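Local coordinates for protein leucine aminopeptidase 1 (Caenorhabditis elegans, PDB 2HC9) that uses two zinc ions per subunit to cleave N-terminal amino acids, preferably leucine, from peptides and probably acts as a digestive enzyme, at residues 378-383 with 452-457; 245-250 with 478-483. The protein carries 1 engineered substitution. One frame throughout, in Å; residues are numbered along the deposited sequence. Where two conformers were deposited one is given.

Contact 1: 378-383 with 452-457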
# COMPACT_ATOMS: atom_id res chain seq x y z
N ALA A 378 10.75 8.40 -28.80
CA ALA A 378 10.15 8.43 -30.14
C ALA A 378 9.86 7.03 -30.68
O ALA A 378 10.76 6.16 -30.71
CB ALA A 378 11.09 9.15 -31.12
N MET A 379 8.64 6.84 -31.13
CA MET A 379 8.25 5.59 -31.79
C MET A 379 7.70 5.91 -33.17
O MET A 379 6.74 6.68 -33.32
CB MET A 379 7.19 4.88 -30.94
CG MET A 379 6.91 3.45 -31.42
SD MET A 379 5.52 2.73 -30.51
CE MET A 379 4.13 3.52 -31.32
N THR A 380 8.33 5.32 -34.19
CA THR A 380 7.97 5.63 -35.57
C THR A 380 8.03 4.39 -36.48
O THR A 380 8.86 3.49 -36.27
CB THR A 380 8.88 6.76 -36.15
OG1 THR A 380 8.52 7.01 -37.52
CG2 THR A 380 10.38 6.40 -36.07
N ASN A 381 7.16 4.36 -37.48
CA ASN A 381 7.19 3.33 -38.53
C ASN A 381 8.32 3.54 -39.53
O ASN A 381 8.57 2.68 -40.38
CB ASN A 381 5.85 3.22 -39.27
CG ASN A 381 5.54 4.44 -40.13
OD1 ASN A 381 5.88 5.56 -39.78
ND2 ASN A 381 4.90 4.21 -41.28
N ASP A 382 9.01 4.67 -39.43
CA ASP A 382 10.03 5.04 -40.43
C ASP A 382 11.43 5.14 -39.82
O ASP A 382 11.73 6.07 -39.08
CB ASP A 382 9.63 6.33 -41.16
CG ASP A 382 10.49 6.58 -42.40
OD1 ASP A 382 10.07 6.16 -43.50
OD2 ASP A 382 11.56 7.20 -42.26
N GLU A 383 12.28 4.17 -40.15
CA GLU A 383 13.64 4.14 -39.58
C GLU A 383 14.48 5.38 -39.86
O GLU A 383 15.20 5.88 -38.97
CB GLU A 383 14.37 2.87 -40.05
CG GLU A 383 15.68 2.65 -39.29
CD GLU A 383 16.42 1.38 -39.72
OE1 GLU A 383 15.90 0.58 -40.52
OE2 GLU A 383 17.55 1.19 -39.27
N ARG A 452 4.50 8.57 -43.13
CA ARG A 452 5.44 8.55 -42.01
C ARG A 452 4.72 9.06 -40.76
O ARG A 452 4.12 10.13 -40.79
CB ARG A 452 6.67 9.42 -42.31
CG ARG A 452 7.51 8.83 -43.49
CD ARG A 452 8.77 9.64 -43.74
NE ARG A 452 8.43 11.04 -43.99
CZ ARG A 452 9.28 12.06 -43.86
NH1 ARG A 452 10.54 11.83 -43.49
NH2 ARG A 452 8.85 13.31 -44.09
N TRP A 453 4.75 8.26 -39.69
CA TRP A 453 4.09 8.60 -38.44
C TRP A 453 5.13 8.48 -37.35
O TRP A 453 5.83 7.47 -37.25
CB TRP A 453 2.90 7.65 -38.16
CG TRP A 453 2.41 7.75 -36.70
CD1 TRP A 453 2.04 8.89 -36.03
CD2 TRP A 453 2.30 6.67 -35.76
NE1 TRP A 453 1.71 8.58 -34.71
CE2 TRP A 453 1.84 7.22 -34.54
CE3 TRP A 453 2.54 5.29 -35.84
CZ2 TRP A 453 1.63 6.44 -33.40
CZ3 TRP A 453 2.32 4.51 -34.70
CH2 TRP A 453 1.86 5.08 -33.51
N LEU A 454 5.23 9.50 -36.50
CA LEU A 454 6.13 9.46 -35.37
C LEU A 454 5.40 9.97 -34.13
O LEU A 454 4.85 11.09 -34.12
CB LEU A 454 7.40 10.28 -35.63
CG LEU A 454 8.47 10.20 -34.54
CD1 LEU A 454 9.92 10.14 -35.11
CD2 LEU A 454 8.31 11.33 -33.45
N HIS A 455 5.43 9.15 -33.09
CA HIS A 455 4.85 9.50 -31.78
C HIS A 455 6.00 9.83 -30.82
O HIS A 455 7.00 9.11 -30.79
CB HIS A 455 4.06 8.27 -31.27
CG HIS A 455 3.81 8.29 -29.80
ND1 HIS A 455 2.98 9.23 -29.20
CD2 HIS A 455 4.28 7.50 -28.79
CE1 HIS A 455 2.96 9.02 -27.89
NE2 HIS A 455 3.75 7.98 -27.62
N LEU A 456 5.88 10.92 -30.06
CA LEU A 456 6.98 11.36 -29.21
C LEU A 456 6.40 11.60 -27.81
O LEU A 456 5.56 12.48 -27.62
CB LEU A 456 7.59 12.67 -29.76
CG LEU A 456 8.81 13.21 -28.98
CD1 LEU A 456 9.99 12.21 -29.01
CD2 LEU A 456 9.24 14.56 -29.55
N ASP A 457 6.86 10.82 -26.83
CA ASP A 457 6.40 10.94 -25.44
C ASP A 457 7.41 11.78 -24.64
O ASP A 457 8.59 11.40 -24.50
CB ASP A 457 6.27 9.53 -24.84
CG ASP A 457 5.54 9.48 -23.48
OD1 ASP A 457 5.37 10.50 -22.77
OD2 ASP A 457 5.12 8.36 -23.11
O HOH W 1 12.17 9.43 -43.60
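The carbonyl oxygen of W453 takes two donors from the strand end at T380 and N381. T380 OG1 donates to W453 O at 2.7 Å, from above the carbonyl plane and 41° out of it. N381 N adds a weak bond to the same oxygen. T380 OG1 lies anti to its backbone N (chi1 178°), which turns the hydroxyl to W453. The same OG1 accepts from D382 N, closing an ST turn where the strand ends. The N381 side chain also grips the backbone of W453: its OD1 accepts W453 N at 2.9 Å, while its ND2 is bound to L451 O. Further along, M379 and H455 form an antiparallel hydrogen-bonded pair, with M379 N to H455 O and H455 N to M379 O both 2.8 Å. Strand 376-380 thus runs antiparallel to 452-457 in the mixed central sheet of the M17 catalytic domain, whereas 356-361 is a parallel neighbour of 452-457. On one face A378, T380, L454 and L456 meet. T380 CB rests on L454 CD1 at 3.7 Å, and A378 CB touches L456 CD1. Helix 383-396 packs against T380 and L454 here. On the other face the M379 chain bends at chi3 (77°), and its CE reaches W453 CH2 at 3.5 Å, oblique to the indole. M379 CB lies near the plane of the H455 ring, at its edge. D359 fixes both rings, accepting from W453 NE1 and bonding H455 ND1. Beyond the end of strand 376-380, D382 and the first residue of the partner strand, R452, do not pair directly. A water donates to D382 OD2 at 2.7 Å and accepts from R452 NH1. D382 OD2 also caps L385 N, and R452 NH2 bonds T356 OG1.

Contact 2: 245-250 with 478-483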
# COMPACT_ATOMS: atom_id res chain seq x y z
N GLU A 245 5.81 18.28 -49.30
CA GLU A 245 5.44 17.73 -47.98
C GLU A 245 4.14 18.29 -47.41
O GLU A 245 3.73 19.42 -47.70
CB GLU A 245 6.56 17.93 -46.95
CG GLU A 245 7.95 17.46 -47.40
CD GLU A 245 8.04 15.97 -47.74
OE1 GLU A 245 7.19 15.17 -47.28
OE2 GLU A 245 8.97 15.59 -48.49
N HIS A 246 3.50 17.50 -46.55
CA HIS A 246 2.26 17.88 -45.91
C HIS A 246 2.38 17.34 -44.49
O HIS A 246 2.24 16.13 -44.28
CB HIS A 246 1.07 17.24 -46.65
CG HIS A 246 0.85 17.84 -48.00
ND1 HIS A 246 1.57 17.43 -49.11
CD2 HIS A 246 0.07 18.87 -48.41
CE1 HIS A 246 1.21 18.16 -50.15
NE2 HIS A 246 0.31 19.04 -49.75
N ILE A 247 2.74 18.22 -43.57
CA ILE A 247 3.25 17.81 -42.25
C ILE A 247 2.23 18.24 -41.20
O ILE A 247 1.77 19.38 -41.22
CB ILE A 247 4.64 18.47 -41.96
CG1 ILE A 247 5.66 18.05 -43.03
CG2 ILE A 247 5.12 18.13 -40.55
CD1 ILE A 247 6.88 18.96 -43.13
N ALA A 248 1.86 17.32 -40.29
CA ALA A 248 0.97 17.67 -39.18
C ALA A 248 1.72 17.54 -37.87
O ALA A 248 2.46 16.57 -37.65
CB ALA A 248 -0.26 16.78 -39.17
N LEU A 249 1.52 18.52 -36.99
CA LEU A 249 2.02 18.49 -35.63
C LEU A 249 0.82 18.36 -34.69
O LEU A 249 0.11 19.34 -34.45
CB LEU A 249 2.79 19.79 -35.29
CG LEU A 249 3.93 20.12 -36.25
CD1 LEU A 249 4.49 21.53 -36.00
CD2 LEU A 249 5.06 19.06 -36.21
N VAL A 250 0.62 17.15 -34.17
CA VAL A 250 -0.55 16.87 -33.34
C VAL A 250 -0.09 16.88 -31.87
O VAL A 250 0.84 16.18 -31.51
CB VAL A 250 -1.20 15.50 -33.71
CG1 VAL A 250 -2.57 15.31 -32.96
CG2 VAL A 250 -1.43 15.39 -35.28
N THR A 478 14.99 22.45 -35.52
CA THR A 478 16.15 21.77 -36.12
C THR A 478 15.70 20.67 -37.05
O THR A 478 16.29 20.49 -38.11
CB THR A 478 17.23 21.20 -35.12
OG1 THR A 478 16.65 20.24 -34.22
CG2 THR A 478 17.94 22.31 -34.34
N LEU A 479 14.65 19.94 -36.69
CA LEU A 479 14.16 18.85 -37.55
C LEU A 479 13.61 19.35 -38.90
O LEU A 479 13.91 18.77 -39.97
CB LEU A 479 13.10 18.01 -36.82
CG LEU A 479 12.53 16.81 -37.61
CD1 LEU A 479 13.64 15.79 -37.85
CD2 LEU A 479 11.39 16.18 -36.81
N LEU A 480 12.80 20.41 -38.85
CA LEU A 480 12.08 20.89 -40.02
C LEU A 480 12.62 22.23 -40.54
O LEU A 480 12.07 22.80 -41.48
CB LEU A 480 10.58 21.01 -39.72
CG LEU A 480 9.88 19.75 -39.17
CD1 LEU A 480 8.43 20.06 -38.83
CD2 LEU A 480 9.94 18.65 -40.26
N GLY A 481 13.68 22.72 -39.92
CA GLY A 481 14.26 24.03 -40.28
C GLY A 481 14.83 24.13 -41.69
O GLY A 481 15.00 25.23 -42.20
N LYS A 482 15.11 23.00 -42.32
CA LYS A 482 15.56 23.00 -43.73
C LYS A 482 14.51 23.59 -44.68
O LYS A 482 14.83 23.99 -45.79
CB LYS A 482 15.95 21.59 -44.20
CG LYS A 482 14.76 20.63 -44.28
CD LYS A 482 15.19 19.18 -44.33
CE LYS A 482 14.98 18.61 -45.72
NZ LYS A 482 15.19 17.13 -45.77
N TYR A 483 13.25 23.66 -44.24
CA TYR A 483 12.18 24.25 -45.03
C TYR A 483 11.94 25.74 -44.75
O TYR A 483 11.01 26.34 -45.31
CB TYR A 483 10.88 23.49 -44.82
CG TYR A 483 10.96 22.02 -45.11
CD1 TYR A 483 11.29 21.55 -46.38
CD2 TYR A 483 10.68 21.08 -44.11
CE1 TYR A 483 11.36 20.16 -46.65
CE2 TYR A 483 10.74 19.71 -44.37
CZ TYR A 483 11.07 19.26 -45.64
OH TYR A 483 11.12 17.90 -45.89
O HOH W 2 11.05 17.23 -48.66
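L480, I247 and Y483 carry this contact, with E245 at its outer end. The side chains of I247 and L480 slide past each other in opposite directions. I247 CD1 comes to 4.2 Å from L480 CD2, and I247 CG2 lies as far from L480 CD1. L249 CD2 touches L480 CD1 more loosely, at 4.4 Å. The Y483 ring crosses I247 obliquely, and its CE2 is 4.1 Å from I247 CD1. On one face of this ring the CG of K482 sits over the centre. Y483 follows the helix in a 3-10 turn, held by Y483 N to L480 O. At the outer end the E245 chain bends at chi2 (-59°) and crosses the tyrosine at about a right angle. Its CG lies 3.5 Å from Y483 OH. The carboxylate and the phenol meet through a water, which donates to E245 OE2 at 2.7 Å and is 2.9 Å from Y483 OH. A glycerol, probably from the crystallisation liquor, also bonds Y483 OH. An alanine in place of E245 would probably leave that water without its carboxylate acceptor and open a gap beside the tyrosine hydroxyl. No direct hydrogen bond joins the segments, and F358 of strand 356-361 adds to the apolar layer by touching I247, L249 and L479. The arrangement is that of a C-terminal helix packed on the central sheet of an alpha/beta zinc exopeptidase domain.

In the fold
From the N terminus the chain first passes the separate sheet of the N-terminal domain, then enters the catalytic domain and strand 246-254. Contact 2 opens there and closes 228 residues later, at the end of helix 473-480. Contact 1 lies wholly within that span. It closes a shorter loop of 68 residues, from strand 376-380 through helices 383-396 and 433-442 to strand 452-457. The two contacts do not cross. Both reach the same mixed sheet, in which 356-361 lies between 246-254 and 452-457. Contact 1 joins strand to strand, while contact 2 lays the C-terminal helix on the sheet. Their centres are 14 Å apart.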